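Local coordinates for protein phosphoribosylaminoimidazole-succinocarboxamide synthase (Saccharomyces cerevisiae, PDB 2CNQ) that catalyses the ATP-dependent joining of L-aspartate to the carboxylate of CAIR, giving SAICAR in the de novo synthesis of purine nucleotides, at residues Thr4-Asp9 against Asp22-Asp27; Leu31-Thr36 against Leu107-His112; Lys209-Ala214 against Glu297-Ser302; Phe243-Ser248 against Asp256-Gln261. One frame throughout, in Å; residues are numbered along the deposited sequence.

Contact 1 of 4, residues Thr4-Asp9 against Asp22-Asp27. With ADP (adenosine-5'-diphosphate), chain B.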
# COMPACT_ATOMS: atom_id res chain seq x y z
N THR A 4 8.37 7.17 14.72
CA THR A 4 7.90 5.84 14.93
C THR A 4 6.54 5.82 15.56
O THR A 4 5.75 4.97 15.23
CB THR A 4 8.94 5.24 15.87
OG1 THR A 4 10.16 5.06 15.13
CG2 THR A 4 8.50 3.93 16.38
N LYS A 5 6.30 6.72 16.47
CA LYS A 5 5.05 6.78 17.17
C LYS A 5 4.75 8.21 17.37
O LYS A 5 5.45 8.90 18.09
CB LYS A 5 5.14 6.08 18.51
CG LYS A 5 3.86 6.10 19.26
CD LYS A 5 3.97 5.35 20.54
CE LYS A 5 2.70 5.42 21.33
NZ LYS A 5 2.77 4.55 22.51
N THR A 6 3.71 8.70 16.75
CA THR A 6 3.38 10.08 16.93
C THR A 6 2.85 10.30 18.32
O THR A 6 2.15 9.48 18.87
CB THR A 6 2.40 10.58 15.90
OG1 THR A 6 1.16 9.88 15.99
CG2 THR A 6 2.93 10.47 14.51
N GLU A 7 3.20 11.44 18.86
CA GLU A 7 2.84 11.83 20.20
C GLU A 7 2.27 13.21 20.10
O GLU A 7 2.98 14.19 20.05
CB GLU A 7 4.03 11.81 21.11
CG GLU A 7 4.58 10.43 21.30
CD GLU A 7 3.74 9.54 22.14
OE1 GLU A 7 4.14 8.39 22.33
OE2 GLU A 7 2.69 9.95 22.65
N LEU A 8 0.96 13.26 20.05
CA LEU A 8 0.27 14.50 19.84
C LEU A 8 -0.38 15.03 21.08
O LEU A 8 -1.11 15.98 21.02
CB LEU A 8 -0.74 14.40 18.71
CG LEU A 8 -0.16 14.00 17.36
CD1 LEU A 8 -1.21 14.20 16.30
CD2 LEU A 8 1.09 14.73 17.00
N ASP A 9 -0.08 14.44 22.22
CA ASP A 9 -0.46 15.01 23.49
C ASP A 9 -1.93 15.30 23.58
O ASP A 9 -2.37 16.25 24.22
CB ASP A 9 0.34 16.26 23.79
CG ASP A 9 1.78 15.93 24.05
OD1 ASP A 9 2.03 14.89 24.69
OD2 ASP A 9 2.66 16.66 23.63
N ASP A 22 -0.57 6.25 12.11
CA ASP A 22 -1.23 6.79 13.28
C ASP A 22 -2.30 7.68 12.75
O ASP A 22 -2.03 8.54 11.93
CB ASP A 22 -0.29 7.57 14.17
CG ASP A 22 0.76 6.77 14.81
OD1 ASP A 22 1.51 7.36 15.63
OD2 ASP A 22 0.89 5.56 14.58
N ILE A 23 -3.52 7.45 13.19
CA ILE A 23 -4.66 8.07 12.58
C ILE A 23 -5.39 8.82 13.63
O ILE A 23 -5.80 8.22 14.62
CB ILE A 23 -5.51 7.05 11.93
CG1 ILE A 23 -4.67 6.24 10.94
CG2 ILE A 23 -6.69 7.72 11.22
CD1 ILE A 23 -5.38 5.13 10.38
N TYR A 24 -5.54 10.10 13.44
CA TYR A 24 -6.21 10.95 14.40
C TYR A 24 -7.45 11.52 13.80
O TYR A 24 -7.56 11.70 12.60
CB TYR A 24 -5.30 12.09 14.80
CG TYR A 24 -4.09 11.63 15.53
CD1 TYR A 24 -4.08 11.56 16.90
CD2 TYR A 24 -2.97 11.24 14.84
CE1 TYR A 24 -2.98 11.15 17.57
CE2 TYR A 24 -1.86 10.81 15.50
CZ TYR A 24 -1.89 10.75 16.86
OH TYR A 24 -0.81 10.33 17.57
N GLU A 25 -8.37 11.89 14.66
CA GLU A 25 -9.59 12.51 14.23
C GLU A 25 -9.43 13.98 14.23
O GLU A 25 -9.22 14.60 15.27
CB GLU A 25 -10.70 12.13 15.17
CG GLU A 25 -11.94 12.93 14.94
CD GLU A 25 -13.03 12.45 15.83
OE1 GLU A 25 -13.38 11.24 15.80
OE2 GLU A 25 -13.48 13.26 16.63
N VAL A 26 -9.54 14.57 13.07
CA VAL A 26 -9.53 16.00 12.95
C VAL A 26 -10.88 16.53 13.26
O VAL A 26 -11.01 17.53 13.95
CB VAL A 26 -9.04 16.40 11.58
CG1 VAL A 26 -9.14 17.88 11.38
CG2 VAL A 26 -7.61 15.96 11.43
N ASP A 27 -11.90 15.91 12.71
CA ASP A 27 -13.22 16.27 13.03
C ASP A 27 -14.05 15.12 12.65
O ASP A 27 -13.56 14.03 12.31
CB ASP A 27 -13.64 17.57 12.34
CG ASP A 27 -13.60 17.50 10.85
OD1 ASP A 27 -13.30 18.51 10.26
OD2 ASP A 27 -13.85 16.43 10.26
PB ADP B . -2.87 -1.58 8.70
O1B ADP B . -2.38 -1.76 7.34
O2B ADP B . -4.19 -2.18 8.91
O3B ADP B . -2.01 -1.99 9.79
PA ADP B . -2.23 1.19 8.42
O1A ADP B . -1.96 1.09 6.98
O2A ADP B . -1.13 1.37 9.34
O3A ADP B . -3.11 -0.02 8.90
O5' ADP B . -3.24 2.36 8.71
C5' ADP B . -4.27 2.78 7.85
C4' ADP B . -5.59 2.36 8.42
O4' ADP B . -6.53 3.35 8.01
C3' ADP B . -6.11 1.07 7.87
O3' ADP B . -7.01 0.48 8.78
C2' ADP B . -6.91 1.52 6.67
O2' ADP B . -7.84 0.59 6.23
C1' ADP B . -7.54 2.74 7.22
N9 ADP B . -7.97 3.72 6.27
C8 ADP B . -7.35 4.06 5.14
N7 ADP B . -7.93 5.06 4.52
C5 ADP B . -8.98 5.37 5.30
C6 ADP B . -10.00 6.35 5.24
N6 ADP B . -10.04 7.23 4.26
N1 ADP B . -10.96 6.34 6.16
C2 ADP B . -10.89 5.48 7.16
N3 ADP B . -9.95 4.57 7.37
C4 ADP B . -9.01 4.52 6.42
O HOH W 1 -0.53 10.87 20.20
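Thr-6 and Asp-22 meet tip to tip, and they illustrate how a single carboxylate oxygen can pin an irregular chain to a strand. Asp-22 OD1 accepts the backbone N of Thr-6 at 2.8 Å, nearly in line with its own C-O bond, and on its anti lone pair it takes the hydroxyl OG1 of Thr-6 at 2.6 Å. The chi1 of Thr-6 (63°) sets OG1 between the backbone N and the carbonyl carbon, so that one residue offers both donors to one oxygen. Arg-17 and Arg-38 form salt bridges with the same carboxylate, which would probably favour its charged form. Strand 21-25, which carries Asp-22 and Tyr-24, belongs to the antiparallel four-stranded sheet of the nucleotide-binding region, and Ile-23 between them faces away, toward the ribose of ADP. Leu-8 can be followed outward from the loop: CB only skirts CE1 of Tyr-24 at 4.1 Å, CG comes to 3.7 Å from CZ of the same ring, and CD1 sits over the ring centre in a CH-pi contact, 3.5 Å from the centroid and 10° off the normal. At the ring edge, Tyr-24 OH lies 2.6 Å from Thr-6 OG1. An alanine in place of Tyr-24 removes the ring and hydroxyl, and would probably open a gap beside Leu-8 CD1 and leave Thr-6 OG1 freer to turn. A water in the ring plane joins the phenol oxygen to Leu-8 N and Thr-6 O.

Contact 2 of 4, residues Leu31-Thr36 against Leu107-His112. With ADP (adenosine-5'-diphosphate), chain B.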
# COMPACT_ATOMS: atom_id res chain seq x y z
N LEU A 31 -9.75 12.73 8.95
CA LEU A 31 -8.68 12.08 9.67
C LEU A 31 -7.38 12.71 9.28
O LEU A 31 -7.16 13.11 8.17
CB LEU A 31 -8.62 10.63 9.31
CG LEU A 31 -9.87 9.85 9.59
CD1 LEU A 31 -9.71 8.49 8.95
CD2 LEU A 31 -10.14 9.74 11.05
N LEU A 32 -6.49 12.72 10.25
CA LEU A 32 -5.09 13.00 10.06
C LEU A 32 -4.42 11.65 9.97
O LEU A 32 -4.41 10.89 10.91
CB LEU A 32 -4.57 13.81 11.22
CG LEU A 32 -3.10 14.03 11.27
CD1 LEU A 32 -2.67 14.77 10.06
CD2 LEU A 32 -2.71 14.73 12.54
N PHE A 33 -3.91 11.35 8.79
CA PHE A 33 -3.51 10.02 8.43
C PHE A 33 -1.99 10.04 8.32
O PHE A 33 -1.47 10.49 7.32
CB PHE A 33 -4.19 9.77 7.08
CG PHE A 33 -4.18 8.36 6.62
CD1 PHE A 33 -3.42 7.98 5.53
CD2 PHE A 33 -4.99 7.45 7.18
CE1 PHE A 33 -3.50 6.70 5.05
CE2 PHE A 33 -5.08 6.17 6.69
CZ PHE A 33 -4.32 5.81 5.63
N VAL A 34 -1.34 9.63 9.38
CA VAL A 34 0.07 9.85 9.51
C VAL A 34 0.78 8.55 9.26
O VAL A 34 0.60 7.61 9.99
CB VAL A 34 0.45 10.37 10.90
CG1 VAL A 34 1.90 10.77 10.86
CG2 VAL A 34 -0.43 11.52 11.30
N ALA A 35 1.61 8.51 8.25
CA ALA A 35 2.43 7.36 8.01
C ALA A 35 3.68 7.52 8.80
O ALA A 35 4.48 8.39 8.54
CB ALA A 35 2.73 7.20 6.56
N THR A 36 3.84 6.70 9.81
CA THR A 36 5.04 6.66 10.57
C THR A 36 6.09 5.93 9.77
O THR A 36 5.87 5.58 8.63
CB THR A 36 4.84 6.02 11.92
OG1 THR A 36 4.74 4.61 11.76
CG2 THR A 36 3.66 6.60 12.65
N LEU A 107 -1.50 12.86 5.70
CA LEU A 107 -2.55 13.23 4.78
C LEU A 107 -3.76 13.55 5.57
O LEU A 107 -4.10 12.89 6.52
CB LEU A 107 -2.84 12.11 3.81
CG LEU A 107 -1.65 11.78 2.94
CD1 LEU A 107 -1.94 10.56 2.15
CD2 LEU A 107 -1.31 12.91 2.02
N LEU A 108 -4.43 14.58 5.14
CA LEU A 108 -5.73 14.93 5.65
C LEU A 108 -6.70 14.24 4.74
O LEU A 108 -6.70 14.50 3.55
CB LEU A 108 -5.89 16.42 5.60
CG LEU A 108 -7.11 16.95 6.26
CD1 LEU A 108 -7.01 16.77 7.74
CD2 LEU A 108 -7.26 18.40 5.91
N VAL A 109 -7.48 13.33 5.29
CA VAL A 109 -8.31 12.51 4.47
C VAL A 109 -9.68 12.50 5.02
O VAL A 109 -9.94 12.67 6.19
CB VAL A 109 -7.77 11.08 4.36
CG1 VAL A 109 -6.34 11.10 3.83
CG2 VAL A 109 -7.83 10.34 5.63
N HIS A 110 -10.60 12.27 4.13
CA HIS A 110 -11.94 12.06 4.50
C HIS A 110 -12.10 10.67 5.05
O HIS A 110 -11.64 9.71 4.48
CB HIS A 110 -12.80 12.16 3.26
CG HIS A 110 -12.85 13.52 2.67
ND1 HIS A 110 -13.60 14.53 3.23
CD2 HIS A 110 -12.26 14.06 1.58
CE1 HIS A 110 -13.46 15.63 2.52
NE2 HIS A 110 -12.67 15.36 1.49
N LYS A 111 -12.77 10.57 6.16
CA LYS A 111 -13.14 9.29 6.70
C LYS A 111 -14.10 8.68 5.74
O LYS A 111 -15.09 9.28 5.40
CB LYS A 111 -13.65 9.55 8.12
CG LYS A 111 -13.92 8.33 8.92
CD LYS A 111 -14.57 8.63 10.28
CE LYS A 111 -14.05 9.89 11.09
NZ LYS A 111 -14.82 10.33 12.41
N HIS A 112 -13.85 7.48 5.31
CA HIS A 112 -14.77 6.82 4.43
C HIS A 112 -15.14 5.51 4.99
O HIS A 112 -14.37 4.87 5.67
CB HIS A 112 -14.17 6.61 3.06
CG HIS A 112 -14.32 7.81 2.20
ND1 HIS A 112 -15.54 8.19 1.71
CD2 HIS A 112 -13.43 8.73 1.78
CE1 HIS A 112 -15.39 9.30 1.02
NE2 HIS A 112 -14.13 9.65 1.05
PB ADP B . -2.87 -1.58 8.70
O1B ADP B . -2.38 -1.76 7.34
O2B ADP B . -4.19 -2.18 8.91
O3B ADP B . -2.01 -1.99 9.79
PA ADP B . -2.23 1.19 8.42
O1A ADP B . -1.96 1.09 6.98
O2A ADP B . -1.13 1.37 9.34
O3A ADP B . -3.11 -0.02 8.90
O5' ADP B . -3.24 2.36 8.71
C5' ADP B . -4.27 2.78 7.85
C4' ADP B . -5.59 2.36 8.42
O4' ADP B . -6.53 3.35 8.01
C3' ADP B . -6.11 1.07 7.87
O3' ADP B . -7.01 0.48 8.78
C2' ADP B . -6.91 1.52 6.67
O2' ADP B . -7.84 0.59 6.23
C1' ADP B . -7.54 2.74 7.22
N9 ADP B . -7.97 3.72 6.27
C8 ADP B . -7.35 4.06 5.14
N7 ADP B . -7.93 5.06 4.52
C5 ADP B . -8.98 5.37 5.30
C6 ADP B . -10.00 6.35 5.24
N6 ADP B . -10.04 7.23 4.26
N1 ADP B . -10.96 6.34 6.16
C2 ADP B . -10.89 5.48 7.16
N3 ADP B . -9.95 4.57 7.37
C4 ADP B . -9.01 4.52 6.42
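Leu-31 and Val-109 are a hydrogen-bonded pair on antiparallel strands, a textbook β-ladder whose side chains serve a ligand. Leu-31 N gives a nearly straight bond to Val-109 O (2.8 Å, 173°), and Val-109 N returns one to Leu-31 O. Phe-33 and Leu-107 repeat the exchange two residues on, with Leu-32 and Leu-108 the non-hydrogen-bonded pair between them. The close packing lies on the face of Leu-31, Phe-33, Leu-107 and Val-109: Val-109 CG2 rests 3.8 Å from Leu-31 CB and 4.0 Å from Phe-33 CB. On that face Leu-31 CD1 touches C2 of adenine at 3.7 Å, while the rim of the Phe-33 ring presents CE2 to the ribose O4' of ADP. His-110 O accepts from adenine N6 and His-112 N donates to N1 at 3.2 Å, so the strand's end and the residues after it bind the base edge. The looser, exposed side is that of Lys-111, whose chain, in the conformer given, crosses Leu-31 at about a right angle, CE 3.9 Å from CD2, before NZ bonds to Ala-28 O. Strand 30-35 lies between strands 21-25 and 106-110, and helix 53-67 meets Leu-107 and Ala-35 through Thr-58.

Contact 3 of 4, residues Lys209-Ala214 against Glu297-Ser302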
# COMPACT_ATOMS: atom_id res chain seq x y z
N LYS A 209 8.58 3.36 -17.21
CA LYS A 209 9.60 3.87 -16.34
C LYS A 209 10.61 2.82 -15.96
O LYS A 209 11.62 3.18 -15.37
CB LYS A 209 9.02 4.41 -15.05
CG LYS A 209 8.08 5.56 -15.20
CD LYS A 209 8.78 6.73 -15.83
CE LYS A 209 8.00 8.01 -15.62
NZ LYS A 209 8.68 9.12 -16.30
N GLY A 210 10.35 1.57 -16.25
CA GLY A 210 11.26 0.51 -15.93
C GLY A 210 10.89 -0.34 -14.77
O GLY A 210 11.70 -1.15 -14.39
N ILE A 211 9.70 -0.20 -14.24
CA ILE A 211 9.29 -1.00 -13.11
C ILE A 211 8.10 -1.82 -13.52
O ILE A 211 7.16 -1.33 -14.08
CB ILE A 211 9.08 -0.20 -11.81
CG1 ILE A 211 10.45 0.06 -11.17
CG2 ILE A 211 8.21 -0.96 -10.85
CD1 ILE A 211 10.40 0.90 -9.92
N ILE A 212 8.19 -3.07 -13.16
CA ILE A 212 7.06 -3.96 -13.23
C ILE A 212 6.37 -3.91 -11.91
O ILE A 212 6.95 -4.23 -10.89
CB ILE A 212 7.52 -5.37 -13.54
CG1 ILE A 212 8.03 -5.44 -14.97
CG2 ILE A 212 6.37 -6.32 -13.33
CD1 ILE A 212 8.69 -6.72 -15.32
N ILE A 213 5.12 -3.52 -11.91
CA ILE A 213 4.32 -3.62 -10.72
C ILE A 213 3.78 -5.02 -10.72
O ILE A 213 2.89 -5.34 -11.48
CB ILE A 213 3.19 -2.62 -10.70
CG1 ILE A 213 3.67 -1.21 -10.94
CG2 ILE A 213 2.49 -2.73 -9.37
CD1 ILE A 213 2.60 -0.21 -11.00
N ALA A 214 4.34 -5.88 -9.93
CA ALA A 214 3.93 -7.25 -9.97
C ALA A 214 2.53 -7.41 -9.47
O ALA A 214 1.73 -8.12 -10.05
CB ALA A 214 4.85 -8.08 -9.17
N GLU A 297 11.68 6.84 -6.73
CA GLU A 297 12.28 7.69 -7.74
C GLU A 297 11.93 7.22 -9.11
O GLU A 297 11.63 8.03 -9.97
CB GLU A 297 13.78 7.72 -7.55
CG GLU A 297 14.15 8.46 -6.30
CD GLU A 297 15.61 8.74 -6.16
OE1 GLU A 297 15.95 9.75 -5.55
OE2 GLU A 297 16.43 7.95 -6.65
N THR A 298 11.96 5.93 -9.35
CA THR A 298 11.69 5.45 -10.67
C THR A 298 10.25 5.65 -11.03
O THR A 298 9.92 6.07 -12.12
CB THR A 298 12.07 4.03 -10.80
OG1 THR A 298 13.45 3.95 -10.49
CG2 THR A 298 11.92 3.52 -12.19
N LEU A 299 9.37 5.35 -10.11
CA LEU A 299 7.96 5.47 -10.40
C LEU A 299 7.56 6.89 -10.60
O LEU A 299 6.74 7.15 -11.44
CB LEU A 299 7.16 4.86 -9.27
CG LEU A 299 7.28 3.36 -9.21
CD1 LEU A 299 6.73 2.87 -7.91
CD2 LEU A 299 6.62 2.71 -10.40
N THR A 300 8.05 7.79 -9.78
CA THR A 300 7.61 9.17 -9.85
C THR A 300 8.40 9.95 -10.83
O THR A 300 7.95 10.99 -11.25
CB THR A 300 7.70 9.87 -8.53
OG1 THR A 300 9.06 9.99 -8.11
CG2 THR A 300 6.90 9.20 -7.46
N GLY A 301 9.59 9.50 -11.18
CA GLY A 301 10.48 10.29 -11.97
C GLY A 301 11.03 11.46 -11.23
O GLY A 301 11.60 12.33 -11.84
N SER A 302 10.88 11.51 -9.93
CA SER A 302 11.39 12.58 -9.14
C SER A 302 12.48 12.06 -8.26
O SER A 302 12.56 10.89 -7.99
CB SER A 302 10.30 13.13 -8.24
OG SER A 302 9.31 13.81 -8.99
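Ile-211, in the conformer given, has CG1 anti to its carbonyl carbon (chi1 -80°) and CD1 extended beyond it (chi2 177°), which carries the methyl to Thr-298, where it lies 3.7 Å from CB. In Thr-298, chi1 of -58° puts OG1 beside the backbone N, anti to the carbonyl carbon; CG2 is anti to the backbone N, and this methyl rests 3.2 Å from Lys-209 O and 3.8 Å from Ile-211 CD1. The two side chains cross at a slant. Leu-299 runs at about a right angle to Ile-211, bringing its CD2 to 4.0 Å from CG2 of Ile-211; Leu-299 CG is also 4.0 Å from Ile-211 CD1.

The example shows how one helix end packs where another helix gives way to a strand. Gly-210 ends helix 185-209 in a Schellman motif and lets the chain turn into strand 211-223, while helix 282-300 closes at Gly-301, also of positive phi. Lys-209 bends at chi2, and its CB, CG and CD all come near Thr-298 O, CB at 3.5 Å. Phe-243 of the adjacent strand touches both Ile-211 and Leu-299, and Ala-206 also lies against Leu-299. The hydroxyl of Thr-298 bonds back to Glu-294 O in its own helix, so this residue offers its methyl to the contact.

Apolar packing of Ile-211, Thr-298 and Leu-299 is thus joined by carbon-to-carbonyl contacts, and the two segments hold together without a hydrogen bond between them.

Contact 4 of 4, residues Phe243-Ser248 against Asp256-Gln261. With ADP (adenosine-5'-diphosphate), chain F.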
# COMPACT_ATOMS: atom_id res chain seq x y z
N PHE A 243 7.36 -4.25 -6.58
CA PHE A 243 7.95 -3.55 -7.67
C PHE A 243 9.20 -4.25 -8.09
O PHE A 243 10.10 -4.43 -7.28
CB PHE A 243 8.28 -2.15 -7.26
CG PHE A 243 7.13 -1.32 -6.88
CD1 PHE A 243 7.12 -0.62 -5.70
CD2 PHE A 243 6.04 -1.20 -7.70
CE1 PHE A 243 6.07 0.22 -5.38
CE2 PHE A 243 4.99 -0.39 -7.37
CZ PHE A 243 5.01 0.34 -6.21
N TRP A 244 9.25 -4.59 -9.36
CA TRP A 244 10.38 -5.27 -9.92
C TRP A 244 11.00 -4.41 -10.97
O TRP A 244 10.37 -3.64 -11.64
CB TRP A 244 9.94 -6.55 -10.56
CG TRP A 244 9.36 -7.51 -9.62
CD1 TRP A 244 9.57 -7.58 -8.28
CD2 TRP A 244 8.51 -8.58 -9.95
NE1 TRP A 244 8.89 -8.62 -7.77
CE2 TRP A 244 8.23 -9.27 -8.77
CE3 TRP A 244 7.92 -9.02 -11.13
CZ2 TRP A 244 7.45 -10.38 -8.75
CZ3 TRP A 244 7.13 -10.11 -11.11
CH2 TRP A 244 6.88 -10.78 -9.92
N ASN A 245 12.29 -4.57 -11.11
CA ASN A 245 13.00 -3.91 -12.17
C ASN A 245 12.73 -4.61 -13.47
O ASN A 245 12.98 -5.80 -13.60
CB ASN A 245 14.46 -3.93 -11.81
CG ASN A 245 15.29 -3.19 -12.77
OD1 ASN A 245 15.57 -2.00 -12.55
ND2 ASN A 245 15.71 -3.81 -13.81
N GLY A 246 12.22 -3.89 -14.44
CA GLY A 246 11.87 -4.52 -15.69
C GLY A 246 13.03 -5.13 -16.39
O GLY A 246 12.94 -6.18 -16.98
N ALA A 247 14.15 -4.44 -16.35
CA ALA A 247 15.31 -4.93 -17.05
C ALA A 247 15.88 -6.18 -16.44
O ALA A 247 16.49 -6.95 -17.15
CB ALA A 247 16.33 -3.87 -17.12
N SER A 248 15.75 -6.38 -15.15
CA SER A 248 16.26 -7.57 -14.53
C SER A 248 15.24 -8.66 -14.47
O SER A 248 15.53 -9.74 -14.05
CB SER A 248 16.92 -7.26 -13.21
OG SER A 248 15.93 -6.98 -12.29
N ASP A 256 14.36 -9.39 -7.99
CA ASP A 256 14.84 -8.41 -7.04
C ASP A 256 13.68 -7.55 -6.58
O ASP A 256 12.83 -7.19 -7.35
CB ASP A 256 15.86 -7.53 -7.67
CG ASP A 256 17.10 -8.25 -8.09
OD1 ASP A 256 17.34 -9.37 -7.64
OD2 ASP A 256 17.84 -7.67 -8.88
N SER A 257 13.69 -7.23 -5.32
CA SER A 257 12.64 -6.48 -4.71
C SER A 257 12.95 -5.02 -4.68
O SER A 257 14.05 -4.62 -4.33
CB SER A 257 12.67 -6.88 -3.23
OG SER A 257 11.92 -6.00 -2.43
N TYR A 258 11.96 -4.20 -4.97
CA TYR A 258 12.06 -2.80 -4.69
C TYR A 258 10.89 -2.42 -3.81
O TYR A 258 10.13 -1.52 -4.08
CB TYR A 258 12.12 -1.98 -5.95
CG TYR A 258 13.34 -2.36 -6.71
CD1 TYR A 258 14.50 -1.67 -6.52
CD2 TYR A 258 13.35 -3.45 -7.54
CE1 TYR A 258 15.66 -2.07 -7.14
CE2 TYR A 258 14.50 -3.85 -8.17
CZ TYR A 258 15.64 -3.15 -7.96
OH TYR A 258 16.81 -3.52 -8.55
N ASP A 259 10.78 -3.17 -2.71
CA ASP A 259 9.56 -3.16 -1.95
C ASP A 259 9.79 -3.96 -0.70
O ASP A 259 10.88 -4.38 -0.38
CB ASP A 259 8.45 -3.74 -2.80
CG ASP A 259 8.81 -5.09 -3.33
OD1 ASP A 259 9.22 -5.93 -2.52
OD2 ASP A 259 8.83 -5.31 -4.51
N LYS A 260 8.74 -4.16 0.04
CA LYS A 260 8.83 -4.82 1.31
C LYS A 260 9.26 -6.24 1.19
O LYS A 260 9.63 -6.82 2.19
CB LYS A 260 7.50 -4.78 2.02
CG LYS A 260 7.65 -5.09 3.50
CD LYS A 260 6.36 -5.45 4.16
CE LYS A 260 5.38 -4.33 4.16
NZ LYS A 260 4.38 -4.52 5.25
N GLN A 261 9.13 -6.84 0.03
CA GLN A 261 9.48 -8.22 -0.09
C GLN A 261 10.91 -8.46 0.32
O GLN A 261 11.22 -9.52 0.83
CB GLN A 261 9.25 -8.75 -1.50
CG GLN A 261 9.20 -10.24 -1.54
CD GLN A 261 8.00 -10.75 -0.79
OE1 GLN A 261 6.92 -10.19 -0.89
NE2 GLN A 261 8.19 -11.81 -0.03
PB ADP F . 2.15 -6.44 7.13
O1B ADP F . 2.07 -6.08 8.57
O2B ADP F . 0.82 -6.75 6.50
O3B ADP F . 3.00 -5.44 6.38
PA ADP F . 2.98 -8.16 5.41
O1A ADP F . 4.07 -9.08 5.00
O2A ADP F . 3.06 -6.98 4.51
O3A ADP F . 2.91 -7.84 6.95
O5' ADP F . 1.56 -8.78 5.18
C5' ADP F . 1.07 -8.86 3.86
C4' ADP F . -0.21 -9.66 3.73
O4' ADP F . 0.10 -11.01 4.05
C3' ADP F . -1.24 -9.16 4.71
O3' ADP F . -2.54 -9.34 4.17
C2' ADP F . -1.01 -10.07 5.88
O2' ADP F . -2.19 -10.23 6.63
C1' ADP F . -0.64 -11.37 5.20
N9 ADP F . 0.22 -12.21 6.03
C8 ADP F . 1.19 -11.76 6.81
N7 ADP F . 1.79 -12.77 7.45
C5 ADP F . 1.20 -13.89 7.05
C6 ADP F . 1.43 -15.28 7.38
N6 ADP F . 2.40 -15.59 8.26
N1 ADP F . 0.62 -16.16 6.78
C2 ADP F . -0.36 -15.79 5.90
N3 ADP F . -0.61 -14.51 5.55
C4 ADP F . 0.15 -13.53 6.10
O HOH W 2 9.07 -8.11 -4.93
O HOH W 3 13.45 -6.66 -9.87
O HOH W 4 17.12 -5.50 -10.25
O HOH W 5 15.06 -9.26 -10.73
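Phe-243 N donates to Asp-259 OD2 at 2.8 Å, meeting it on the anti side and 17° out of the carboxylate plane, while Tyr-258 N gives a bond to Phe-243 O at 3.0 Å. Asp-259 exemplifies a helix-capping residue: just ahead of helix 261-269, its OD1 takes Gln-261 N on the anti lone pair at 2.7 Å and, in the conformer given, Ser-257 OG from above the plane. The carboxylate ties the end of strand 228-245 to the start of a helix. An alanine in place of Asp-259 removes both acceptor oxygens, and would probably leave the turn into the helix free to shift against the strand. One water links Asp-259 OD2 to Trp-244 NE1, and another joins Asn-245 N to Asp-256 O. On the exposed side a third gathers Ser-248 OG (one of two conformers), Asp-256 OD2 and Tyr-258 OH. Lys-260, next along, belongs to the pocket of the second ADP. Outward from this polar core, Phe-243 CB lies 4.1 Å from Tyr-258 CB, and Trp-244 CD1 approaches Asp-256 O at 3.4 Å. The Tyr-258 ring, which also makes a cation-pi contact with Lys-291, sets its CE2 3.6 Å from Asn-245 CB.

Overall arrangement
The four contacts fall into two pairs, each reaching one sheet. Contacts 1 and 2, centres 9 Å apart, lie on neighbouring strands, 21-25 in contact 1 and 30-35 in contact 2, joined by Tyr-24 O to Leu-32 N at 2.8 Å, and both touch the ADP of chain B. Contacts 3 and 4, centres 10 Å apart, meet where strands 211-223 and 228-245 run side by side, Ile-212 N lying 2.7 Å from Trp-244 O. Contact 4 reaches the second ADP through Lys-260, and the side chain of Asp-259 is about 7 Å from the AICAR nucleotide. Contacts 2 and 4 stand about 28 Å apart, centre to centre, on opposite sides of the chain's centre.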